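Local coordinates for periplasmic binding protein (Veillonella parvula, PDB 4LJS) that probably captures a small ligand, such as a chelated metal or related cofactor, outside the cytoplasmic membrane and hands it to an ABC transporter, at residues A[46-51]-A[109-114]; A[66-71]-A[90-95]; A[96-101]-A[120-125]; A[102-107]-A[127-132]. All coordinates share one frame; numbering follows the deposited sequence. Where two conformers were deposited one is given.

In the fold
All four contacts lie in one lobe, on the same side of the chain's centre. Contact 1 pairs strands 47-50 and 110-113, the inner two of a four-stranded parallel sheet. Contact 2, whose centre is about 9 Å from that of contact 1, is nested in the loop that contact 1 closes and joins the outer strand 67-71 to the loop 90-95. Contacts 3 and 4 both use helix 100-106, and their centres are about 10 Å apart; contact 2 closes before they open, and both cross contact 1, their first segments lying before strand 110-113 and their second after it. Sheet, edge loop and helices form a single alpha/beta unit, consistent with the N-terminal lobe of a periplasmic binding protein.

Contact 1: residues A[46-51]-A[109-114]; sequences RVVAMW and DLLVGW
The carbonyl oxygen of Arg46 takes two N-H groups from the start of the neighbouring segment: a sound bond at 2.8 Å from Asp109 N, just before strand 110-113, to Arg46 O, and a weak one from Leu110 N, at the strand's first residue. Asp109 answers with its side chain. Its CG stands between the backbone N and the carbonyl carbon (chi1 59°), and OD1 accepts Arg46 N at 3.0 Å from above the carboxylate plane. A short acid suits this place: each oxygen receives a backbone N-H, OD1 that of Arg46 and OD2 that of Glu45. The guanidinium of Arg46 leads away to Glu9 and the carbonyl of Met106. Further along, Val48 N donates to Leu110 O, Val112 N to Val48 O, and Met50 N to Val112 O, the last at 2.8 Å. The strands run parallel, 8° apart, as the inner pair of a Rossmann-like four-stranded sheet. Val47, Ala49, Leu110 and Val112 share one face, where Val47 CG1 meets Val112 CG2 at 4.2 Å and helix 52-60 covers Val47 and Ala49. Val48 and Leu111 line the other face, under Val103 of helix 100-106. Beyond the strands, Trp51 turns an edge to the face of Trp114 (planes at 51°), its CD1 3.6 Å from Trp114 CD2. An alanine in place of Trp114 would probably leave Trp51 CD1 without the ring beneath it and Asn53 OD1 without its indole N-H donor. A glycerol bound beside Trp114 may mark a pocket at this end of the sheet.

Contact 2: residues A[66-71]-A[90-95]; sequences RIVAGM and IPYKDL
Ile67 and Ile90 both hold CG2 anti to the backbone N, with CG1 beside it (chi1 -58° and -62°), and their CG2 methyls meet at 3.9 Å where the side chains cross obliquely. Val68 likewise has CG1 anti to its N (chi1 172°), next to Tyr92 CD2 at 3.8 Å; these two side chains lie side by side and point the same way. The carbonyl of Val68 lies at the edge of the tyrosine ring, in its plane, and accepts Tyr92 N at 3.1 Å. The return bond, Gly70 N to Tyr92 O, is shorter at 2.8 Å. Ile90 CG2 packs 3.4 Å from Gly70 N. Glycine suits position 70 because a beta carbon there would probably crowd Ile90 CD1. Pro91, with no N-H to offer, packs its CD 3.4 Å from Val68 O. At the far end Met71, a selenomethionine, brings SE to 3.7 Å from Asp94 O. Lys93 folds back so that NZ donates to Ile90 O within the loop. One bridge, Ala69 with Tyr92, joins the backbones, an arrangement that fits the outer strand of a parallel alpha/beta sheet bordered by a loop.

Contact 3: residues A[96-101]-A[120-125]; sequences KYANLE and NKMLQT
Leu123 holds CG beside its backbone N, anti to the carbonyl carbon (chi1 -56°), and its CD2 methyl lies against the backbone of Asn99, 3.6 Å from Asn99 C. Beside it, the selenium of Met122, a selenomethionine, approaches Ala98: Met122 SE lies 3.5 Å from Ala98 O. Leu100 reaches the same loop with two parts of its side chain. Leu100 CB sits 3.7 Å from Met122 O, and Leu100 CD2 touches the aliphatic Gln124 CG at 3.9 Å. No direct hydrogen bond joins the segments; a water does so instead, accepting Leu100 N at 2.9 Å and donating to Met122 O at 3.3 Å. It serves a first-turn N-H, which has no preceding turn of helix to supply a carbonyl. Behind this shell stand the two N-cap residues just ahead of the helices. Asn99 caps the helix beginning at Leu100 through OD1 to Ser102 N, and Thr125 does the same through OG1 to Phe128 N; short polar side chains suit both positions. Ala98, just before the first cap, centres an inverse gamma turn. Leu123 rests on Met50 of strand 47-50 and Val103 of helix 100-106, and its carbonyl takes the indole N-H of Trp129 from helix 126-130.

Contact 4: residues A[102-107]-A[127-132]; sequences SVLMMK and TFWQAR
Two short helices, 100-106 and 126-130, lie over the same side of the parallel sheet and meet through Val103 and Leu104 on the first and Phe128, Trp129 and Arg132 on or just beyond the second. One methyl does most of the touching. Leu104 CD2 lies over a face of the Arg132 guanidinium, 3.4 Å from Arg132 NE, and approaches Trp129 CH2 at 3.8 Å; it also meets the edge of the Phe128 ring near its plane, 4.1 Å from Phe128 CZ. The arginine chain bends at chi3 (64°), which turns NE toward that methyl. A water in the guanidinium plane accepts Arg132 NE at 2.8 Å and makes a weak bond to Leu104 O, so a water also links the arginine, weakly at its Leu104 O end, to the first helix. Deeper in, Val103 CG1 touches Trp129 CH2 at 3.8 Å, the two side chains crossing at about a right angle. Phe128 CD1 stands over the centre of the indole. An alanine at Trp129 would probably open a gap against Val103 and Leu104 and leave Leu123 O without its indole donor. Wide, flat tryptophan suits a place where it can also reach Leu111 of the sheet below; helix 126-130 connects the parallel neighbours 110-113 and 135-138, the beta-alpha-beta arrangement of Rossmann-like folds.

Contact 1: residues A[46-51]-A[109-114]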
# COMPACT_ATOMS: atom_id res chain seq x y z
N ARG A 46 17.93 5.37 -13.24
CA ARG A 46 18.08 3.94 -13.00
C ARG A 46 17.62 3.60 -11.59
O ARG A 46 18.38 3.70 -10.63
CB ARG A 46 19.54 3.52 -13.20
CG ARG A 46 20.04 3.69 -14.62
CD ARG A 46 21.47 3.19 -14.78
NE ARG A 46 21.57 1.76 -14.49
CZ ARG A 46 21.28 0.79 -15.35
NH1 ARG A 46 21.39 -0.47 -14.98
NH2 ARG A 46 20.86 1.09 -16.57
N VAL A 47 16.36 3.20 -11.47
CA VAL A 47 15.74 3.01 -10.17
C VAL A 47 15.66 1.52 -9.81
O VAL A 47 15.27 0.69 -10.63
CB VAL A 47 14.33 3.62 -10.15
CG1 VAL A 47 13.69 3.47 -8.77
CG2 VAL A 47 14.40 5.08 -10.57
N VAL A 48 16.07 1.20 -8.59
CA VAL A 48 15.80 -0.11 -8.02
C VAL A 48 14.65 0.08 -7.04
O VAL A 48 14.73 0.89 -6.11
CB VAL A 48 17.05 -0.69 -7.33
CG1 VAL A 48 16.70 -1.94 -6.53
CG2 VAL A 48 18.14 -1.01 -8.37
N ALA A 49 13.56 -0.63 -7.29
CA ALA A 49 12.33 -0.43 -6.54
C ALA A 49 11.92 -1.72 -5.85
O ALA A 49 11.68 -2.75 -6.50
CB ALA A 49 11.22 0.08 -7.46
N MSE A 50 11.86 -1.68 -4.52
CA MSE A 50 11.51 -2.86 -3.74
C MSE A 50 10.07 -2.78 -3.24
O MSE A 50 9.66 -1.78 -2.66
CB MSE A 50 12.48 -3.03 -2.56
CG MSE A 50 12.55 -4.44 -1.98
SE MSE A 50 13.67 -5.68 -3.01
CE MSE A 50 14.64 -4.33 -3.94
N TRP A 51 9.31 -3.85 -3.50
CA TRP A 51 7.93 -4.02 -3.05
C TRP A 51 6.91 -3.21 -3.84
O TRP A 51 7.24 -2.19 -4.46
CB TRP A 51 7.78 -3.82 -1.53
CG TRP A 51 8.91 -4.45 -0.77
CD1 TRP A 51 9.77 -3.82 0.09
CD2 TRP A 51 9.34 -5.82 -0.84
NE1 TRP A 51 10.69 -4.72 0.58
CE2 TRP A 51 10.45 -5.95 0.02
CE3 TRP A 51 8.89 -6.94 -1.54
CZ2 TRP A 51 11.12 -7.16 0.19
CZ3 TRP A 51 9.56 -8.14 -1.37
CH2 TRP A 51 10.66 -8.25 -0.51
N ASP A 109 20.66 4.84 -9.43
CA ASP A 109 20.89 6.19 -8.93
C ASP A 109 19.80 6.56 -7.91
O ASP A 109 19.90 7.57 -7.23
CB ASP A 109 21.05 7.22 -10.08
CG ASP A 109 19.83 7.30 -11.00
OD1 ASP A 109 18.81 6.63 -10.72
OD2 ASP A 109 19.91 8.04 -12.00
N LEU A 110 18.78 5.73 -7.82
CA LEU A 110 17.78 5.84 -6.75
C LEU A 110 17.32 4.45 -6.35
O LEU A 110 17.01 3.61 -7.20
CB LEU A 110 16.58 6.69 -7.19
CG LEU A 110 15.36 6.67 -6.26
CD1 LEU A 110 15.64 7.28 -4.87
CD2 LEU A 110 14.15 7.35 -6.90
N LEU A 111 17.30 4.20 -5.04
CA LEU A 111 16.70 2.98 -4.51
C LEU A 111 15.50 3.36 -3.66
O LEU A 111 15.60 4.22 -2.78
CB LEU A 111 17.71 2.15 -3.70
CG LEU A 111 19.00 1.75 -4.43
CD1 LEU A 111 20.06 2.81 -4.23
CD2 LEU A 111 19.50 0.38 -3.97
N VAL A 112 14.36 2.73 -3.93
CA VAL A 112 13.14 3.01 -3.18
C VAL A 112 12.69 1.73 -2.48
O VAL A 112 12.51 0.69 -3.11
CB VAL A 112 12.02 3.51 -4.11
CG1 VAL A 112 10.77 3.84 -3.30
CG2 VAL A 112 12.49 4.72 -4.92
N GLY A 113 12.51 1.81 -1.17
CA GLY A 113 12.09 0.63 -0.44
C GLY A 113 11.53 0.91 0.94
O GLY A 113 10.97 1.98 1.21
N TRP A 114 11.69 -0.08 1.81
CA TRP A 114 11.19 -0.01 3.17
C TRP A 114 12.35 0.15 4.15
O TRP A 114 13.53 0.05 3.77
CB TRP A 114 10.40 -1.28 3.50
CG TRP A 114 9.13 -1.40 2.72
CD1 TRP A 114 8.71 -0.61 1.70
CD2 TRP A 114 8.09 -2.38 2.92
NE1 TRP A 114 7.49 -1.03 1.24
CE2 TRP A 114 7.08 -2.11 1.97
CE3 TRP A 114 7.91 -3.45 3.81
CZ2 TRP A 114 5.91 -2.88 1.88
CZ3 TRP A 114 6.75 -4.21 3.72
CH2 TRP A 114 5.77 -3.92 2.75

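Contact 2: residues A[66-71]-A[90-95]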
# COMPACT_ATOMS: atom_id res chain seq x y z
N ARG A 66 11.93 4.18 -16.14
CA ARG A 66 13.14 4.48 -15.38
C ARG A 66 13.50 3.37 -14.39
O ARG A 66 14.59 3.35 -13.83
CB ARG A 66 13.04 5.85 -14.70
CG ARG A 66 12.89 6.99 -15.70
CD ARG A 66 12.78 8.36 -15.06
NE ARG A 66 12.71 9.40 -16.09
CZ ARG A 66 13.75 10.11 -16.50
NH1 ARG A 66 14.95 9.93 -15.96
NH2 ARG A 66 13.59 11.03 -17.45
N ILE A 67 12.57 2.43 -14.19
CA ILE A 67 12.80 1.32 -13.29
C ILE A 67 13.67 0.22 -13.92
O ILE A 67 13.30 -0.38 -14.93
CB ILE A 67 11.48 0.68 -12.83
CG1 ILE A 67 10.58 1.71 -12.15
CG2 ILE A 67 11.76 -0.51 -11.92
CD1 ILE A 67 9.21 1.16 -11.76
N VAL A 68 14.82 -0.04 -13.32
CA VAL A 68 15.68 -1.13 -13.76
C VAL A 68 15.28 -2.43 -13.07
O VAL A 68 15.19 -3.48 -13.71
CB VAL A 68 17.17 -0.83 -13.50
CG1 VAL A 68 18.03 -2.06 -13.81
CG2 VAL A 68 17.62 0.35 -14.36
N ALA A 69 15.03 -2.34 -11.77
CA ALA A 69 14.57 -3.50 -11.02
C ALA A 69 13.31 -3.17 -10.21
O ALA A 69 13.25 -2.15 -9.51
CB ALA A 69 15.67 -4.03 -10.11
N GLY A 70 12.31 -4.02 -10.34
CA GLY A 70 11.06 -3.88 -9.61
C GLY A 70 10.75 -5.23 -9.01
O GLY A 70 10.13 -6.08 -9.66
N MSE A 71 11.22 -5.44 -7.79
CA MSE A 71 11.22 -6.78 -7.22
C MSE A 71 10.22 -6.91 -6.08
O MSE A 71 10.01 -5.97 -5.32
CB MSE A 71 12.63 -7.16 -6.75
CG MSE A 71 13.67 -7.09 -7.87
SE MSE A 71 15.52 -7.37 -7.29
CE MSE A 71 15.96 -5.53 -6.90
N ILE A 90 9.78 -4.10 -17.07
CA ILE A 90 10.84 -4.01 -16.07
C ILE A 90 11.81 -5.18 -16.23
O ILE A 90 11.40 -6.34 -16.15
CB ILE A 90 10.28 -3.96 -14.65
CG1 ILE A 90 9.41 -2.70 -14.47
CG2 ILE A 90 11.39 -3.97 -13.60
CD1 ILE A 90 8.60 -2.71 -13.19
N PRO A 91 13.09 -4.87 -16.50
CA PRO A 91 14.15 -5.86 -16.72
C PRO A 91 14.33 -6.88 -15.58
O PRO A 91 14.36 -8.08 -15.85
CB PRO A 91 15.41 -5.00 -16.87
CG PRO A 91 14.90 -3.69 -17.39
CD PRO A 91 13.57 -3.49 -16.71
N TYR A 92 14.46 -6.42 -14.33
CA TYR A 92 14.70 -7.34 -13.22
C TYR A 92 13.52 -7.38 -12.26
O TYR A 92 13.17 -6.36 -11.67
CB TYR A 92 15.95 -6.94 -12.43
CG TYR A 92 17.26 -6.98 -13.20
CD1 TYR A 92 18.01 -8.15 -13.28
CD2 TYR A 92 17.76 -5.84 -13.82
CE1 TYR A 92 19.23 -8.19 -13.99
CE2 TYR A 92 18.97 -5.86 -14.52
CZ TYR A 92 19.71 -7.04 -14.60
OH TYR A 92 20.91 -7.05 -15.28
N LYS A 93 12.92 -8.55 -12.09
CA LYS A 93 11.76 -8.72 -11.20
C LYS A 93 11.99 -9.76 -10.10
O LYS A 93 11.38 -9.68 -9.04
CB LYS A 93 10.53 -9.16 -12.00
CG LYS A 93 9.93 -8.13 -12.94
CD LYS A 93 8.90 -8.83 -13.83
CE LYS A 93 8.30 -7.90 -14.86
NZ LYS A 93 9.22 -7.66 -16.01
N ASP A 94 12.82 -10.75 -10.38
CA ASP A 94 12.98 -11.90 -9.48
C ASP A 94 13.71 -11.54 -8.19
O ASP A 94 14.77 -10.89 -8.22
CB ASP A 94 13.72 -13.02 -10.21
CG ASP A 94 13.52 -14.37 -9.56
OD1 ASP A 94 14.02 -14.58 -8.44
OD2 ASP A 94 12.87 -15.23 -10.19
N LEU A 95 13.16 -11.99 -7.05
CA LEU A 95 13.74 -11.72 -5.73
C LEU A 95 15.14 -12.27 -5.53
O LEU A 95 15.83 -11.89 -4.59
CB LEU A 95 12.83 -12.24 -4.61
CG LEU A 95 11.61 -11.36 -4.32
CD1 LEU A 95 10.67 -12.08 -3.36
CD2 LEU A 95 12.06 -10.01 -3.76

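Contact 3: residues A[96-101]-A[120-125]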
# COMPACT_ATOMS: atom_id res chain seq x y z
N LYS A 96 15.57 -13.19 -6.40
CA LYS A 96 16.94 -13.69 -6.31
C LYS A 96 17.94 -12.60 -6.70
O LYS A 96 19.14 -12.77 -6.51
CB LYS A 96 17.15 -14.97 -7.13
CG LYS A 96 17.29 -14.77 -8.63
CD LYS A 96 17.10 -16.11 -9.36
CE LYS A 96 17.63 -16.05 -10.79
NZ LYS A 96 17.20 -14.82 -11.50
N TYR A 97 17.44 -11.47 -7.20
CA TYR A 97 18.30 -10.31 -7.49
C TYR A 97 18.32 -9.31 -6.34
O TYR A 97 19.07 -8.33 -6.38
CB TYR A 97 17.88 -9.60 -8.78
CG TYR A 97 18.07 -10.42 -10.03
CD1 TYR A 97 19.34 -10.71 -10.52
CD2 TYR A 97 16.97 -10.90 -10.74
CE1 TYR A 97 19.51 -11.47 -11.68
CE2 TYR A 97 17.13 -11.66 -11.90
CZ TYR A 97 18.40 -11.94 -12.36
OH TYR A 97 18.55 -12.69 -13.50
N ALA A 98 17.50 -9.55 -5.32
CA ALA A 98 17.40 -8.63 -4.19
C ALA A 98 18.51 -8.91 -3.19
O ALA A 98 18.26 -9.34 -2.07
CB ALA A 98 16.01 -8.72 -3.51
N ASN A 99 19.74 -8.69 -3.62
CA ASN A 99 20.89 -8.83 -2.75
C ASN A 99 21.88 -7.75 -3.16
O ASN A 99 21.78 -7.20 -4.27
CB ASN A 99 21.53 -10.21 -2.87
CG ASN A 99 21.97 -10.51 -4.28
OD1 ASN A 99 23.00 -10.03 -4.73
ND2 ASN A 99 21.18 -11.31 -4.99
N LEU A 100 22.82 -7.45 -2.28
CA LEU A 100 23.69 -6.31 -2.49
C LEU A 100 24.53 -6.45 -3.76
O LEU A 100 24.71 -5.49 -4.51
CB LEU A 100 24.56 -6.06 -1.25
CG LEU A 100 25.58 -4.91 -1.33
CD1 LEU A 100 24.91 -3.56 -1.59
CD2 LEU A 100 26.44 -4.87 -0.07
N GLU A 101 25.03 -7.65 -4.01
CA GLU A 101 25.93 -7.87 -5.14
C GLU A 101 25.23 -7.62 -6.48
O GLU A 101 25.79 -6.96 -7.36
CB GLU A 101 26.54 -9.27 -5.08
CG GLU A 101 28.02 -9.28 -5.36
CD GLU A 101 28.65 -10.65 -5.17
OE1 GLU A 101 29.09 -10.95 -4.03
OE2 GLU A 101 28.73 -11.41 -6.16
N ASN A 120 22.76 -3.30 6.46
CA ASN A 120 23.83 -4.16 5.97
C ASN A 120 23.41 -5.62 5.85
O ASN A 120 24.15 -6.45 5.33
CB ASN A 120 25.08 -4.03 6.85
CG ASN A 120 24.90 -4.69 8.21
OD1 ASN A 120 23.79 -4.88 8.69
ND2 ASN A 120 26.02 -5.03 8.84
N LYS A 121 22.22 -5.94 6.35
CA LYS A 121 21.64 -7.25 6.18
C LYS A 121 21.00 -7.37 4.79
O LYS A 121 20.65 -8.46 4.35
CB LYS A 121 20.59 -7.49 7.26
CG LYS A 121 21.12 -7.63 8.70
CD LYS A 121 19.97 -7.52 9.72
CE LYS A 121 19.89 -8.72 10.66
NZ LYS A 121 21.03 -8.81 11.63
N MSE A 122 20.83 -6.24 4.12
CA MSE A 122 20.10 -6.20 2.86
C MSE A 122 20.83 -5.36 1.80
O MSE A 122 21.94 -5.68 1.40
CB MSE A 122 18.68 -5.66 3.08
CG MSE A 122 17.57 -6.60 2.62
SE MSE A 122 17.87 -7.42 0.86
CE MSE A 122 16.47 -8.77 0.96
N LEU A 123 20.20 -4.26 1.38
CA LEU A 123 20.75 -3.46 0.28
C LEU A 123 21.59 -2.27 0.73
O LEU A 123 21.89 -1.39 -0.08
CB LEU A 123 19.62 -2.99 -0.65
CG LEU A 123 18.75 -4.10 -1.23
CD1 LEU A 123 17.84 -3.55 -2.33
CD2 LEU A 123 19.61 -5.27 -1.74
N GLN A 124 21.97 -2.23 2.00
CA GLN A 124 22.83 -1.19 2.56
C GLN A 124 22.22 0.16 2.77
O GLN A 124 21.22 0.46 2.21
CB GLN A 124 24.13 -1.05 1.78
CG GLN A 124 25.20 -2.02 2.22
CD GLN A 124 25.89 -1.63 3.50
OE1 GLN A 124 26.69 -2.37 4.01
NE2 GLN A 124 25.60 -0.47 4.00
N THR A 125 22.86 0.99 3.57
CA THR A 125 22.30 2.26 4.05
C THR A 125 22.32 3.43 3.05
O THR A 125 23.03 3.38 2.04
CB THR A 125 23.11 2.73 5.27
OG1 THR A 125 24.45 2.99 4.87
CG2 THR A 125 23.08 1.67 6.38
O HOH W 1 22.65 -8.69 0.34

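Contact 4: residues A[102-107]-A[127-132]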
# COMPACT_ATOMS: atom_id res chain seq x y z
N SER A 102 24.01 -8.12 -6.64
CA SER A 102 23.23 -7.89 -7.87
C SER A 102 22.85 -6.42 -8.05
O SER A 102 22.93 -5.88 -9.15
CB SER A 102 21.95 -8.74 -7.88
OG SER A 102 22.23 -10.10 -7.64
N VAL A 103 22.42 -5.77 -6.96
CA VAL A 103 22.04 -4.36 -7.04
C VAL A 103 23.23 -3.43 -7.33
O VAL A 103 23.08 -2.45 -8.06
CB VAL A 103 21.26 -3.93 -5.79
CG1 VAL A 103 21.00 -2.42 -5.82
CG2 VAL A 103 19.94 -4.68 -5.73
N LEU A 104 24.41 -3.76 -6.80
CA LEU A 104 25.62 -3.03 -7.16
C LEU A 104 25.86 -3.08 -8.68
O LEU A 104 26.17 -2.06 -9.29
CB LEU A 104 26.84 -3.58 -6.40
CG LEU A 104 26.97 -3.13 -4.93
CD1 LEU A 104 28.02 -3.95 -4.18
CD2 LEU A 104 27.29 -1.64 -4.85
N MSE A 105 25.71 -4.27 -9.26
CA MSE A 105 25.91 -4.47 -10.70
C MSE A 105 24.97 -3.61 -11.54
O MSE A 105 25.32 -3.17 -12.63
CB MSE A 105 25.73 -5.96 -11.06
CG MSE A 105 25.66 -6.27 -12.56
SE MSE A 105 23.86 -6.18 -13.34
CE MSE A 105 23.01 -7.58 -12.26
N MSE A 106 23.77 -3.37 -11.01
CA MSE A 106 22.75 -2.60 -11.72
C MSE A 106 23.05 -1.11 -11.73
O MSE A 106 22.51 -0.38 -12.57
CB MSE A 106 21.39 -2.81 -11.05
CG MSE A 106 20.83 -4.20 -11.22
SE MSE A 106 19.21 -4.42 -10.17
CE MSE A 106 19.15 -6.37 -10.24
N LYS A 107 23.86 -0.66 -10.77
CA LYS A 107 24.24 0.74 -10.64
C LYS A 107 23.03 1.68 -10.60
O LYS A 107 22.83 2.49 -11.50
CB LYS A 107 25.19 1.16 -11.77
CG LYS A 107 26.54 0.46 -11.71
CD LYS A 107 27.51 1.00 -12.74
CE LYS A 107 27.89 2.44 -12.46
NZ LYS A 107 29.14 2.81 -13.19
N THR A 127 23.72 6.23 3.54
CA THR A 127 25.09 6.72 3.60
C THR A 127 26.00 5.95 2.63
O THR A 127 26.87 6.53 1.97
CB THR A 127 25.64 6.63 5.03
OG1 THR A 127 24.98 7.61 5.84
CG2 THR A 127 27.14 6.89 5.06
N PHE A 128 25.79 4.64 2.54
CA PHE A 128 26.55 3.80 1.62
C PHE A 128 26.31 4.23 0.18
O PHE A 128 27.25 4.42 -0.59
CB PHE A 128 26.16 2.34 1.83
CG PHE A 128 26.76 1.40 0.82
CD1 PHE A 128 26.10 1.12 -0.37
CD2 PHE A 128 27.97 0.77 1.08
CE1 PHE A 128 26.65 0.24 -1.30
CE2 PHE A 128 28.52 -0.11 0.15
CZ PHE A 128 27.85 -0.38 -1.04
N TRP A 129 25.04 4.39 -0.17
CA TRP A 129 24.66 4.73 -1.54
C TRP A 129 25.00 6.16 -1.91
O TRP A 129 25.29 6.45 -3.07
CB TRP A 129 23.17 4.45 -1.76
CG TRP A 129 22.90 2.98 -1.81
CD1 TRP A 129 22.26 2.22 -0.88
CD2 TRP A 129 23.32 2.08 -2.85
NE1 TRP A 129 22.24 0.91 -1.27
CE2 TRP A 129 22.88 0.79 -2.48
CE3 TRP A 129 24.01 2.24 -4.06
CZ2 TRP A 129 23.11 -0.33 -3.27
CZ3 TRP A 129 24.24 1.13 -4.85
CH2 TRP A 129 23.79 -0.15 -4.45
N GLN A 130 24.96 7.06 -0.93
CA GLN A 130 25.30 8.45 -1.19
C GLN A 130 26.77 8.59 -1.56
O GLN A 130 27.16 9.50 -2.29
CB GLN A 130 24.92 9.34 -0.01
CG GLN A 130 23.42 9.65 0.05
CD GLN A 130 22.95 10.20 1.38
OE1 GLN A 130 23.73 10.29 2.33
NE2 GLN A 130 21.68 10.56 1.47
N ALA A 131 27.58 7.65 -1.09
CA ALA A 131 28.99 7.65 -1.44
C ALA A 131 29.18 7.12 -2.86
O ALA A 131 30.22 7.32 -3.48
CB ALA A 131 29.78 6.81 -0.45
N ARG A 132 28.15 6.43 -3.37
CA ARG A 132 28.17 5.92 -4.73
C ARG A 132 27.35 6.83 -5.65
O ARG A 132 26.98 6.43 -6.75
CB ARG A 132 27.63 4.49 -4.76
CG ARG A 132 28.35 3.55 -3.80
CD ARG A 132 27.96 2.08 -3.97
NE ARG A 132 28.33 1.52 -5.28
CZ ARG A 132 29.57 1.21 -5.65
NH1 ARG A 132 30.60 1.43 -4.83
NH2 ARG A 132 29.80 0.70 -6.86
O HOH W 2 26.85 0.78 -7.49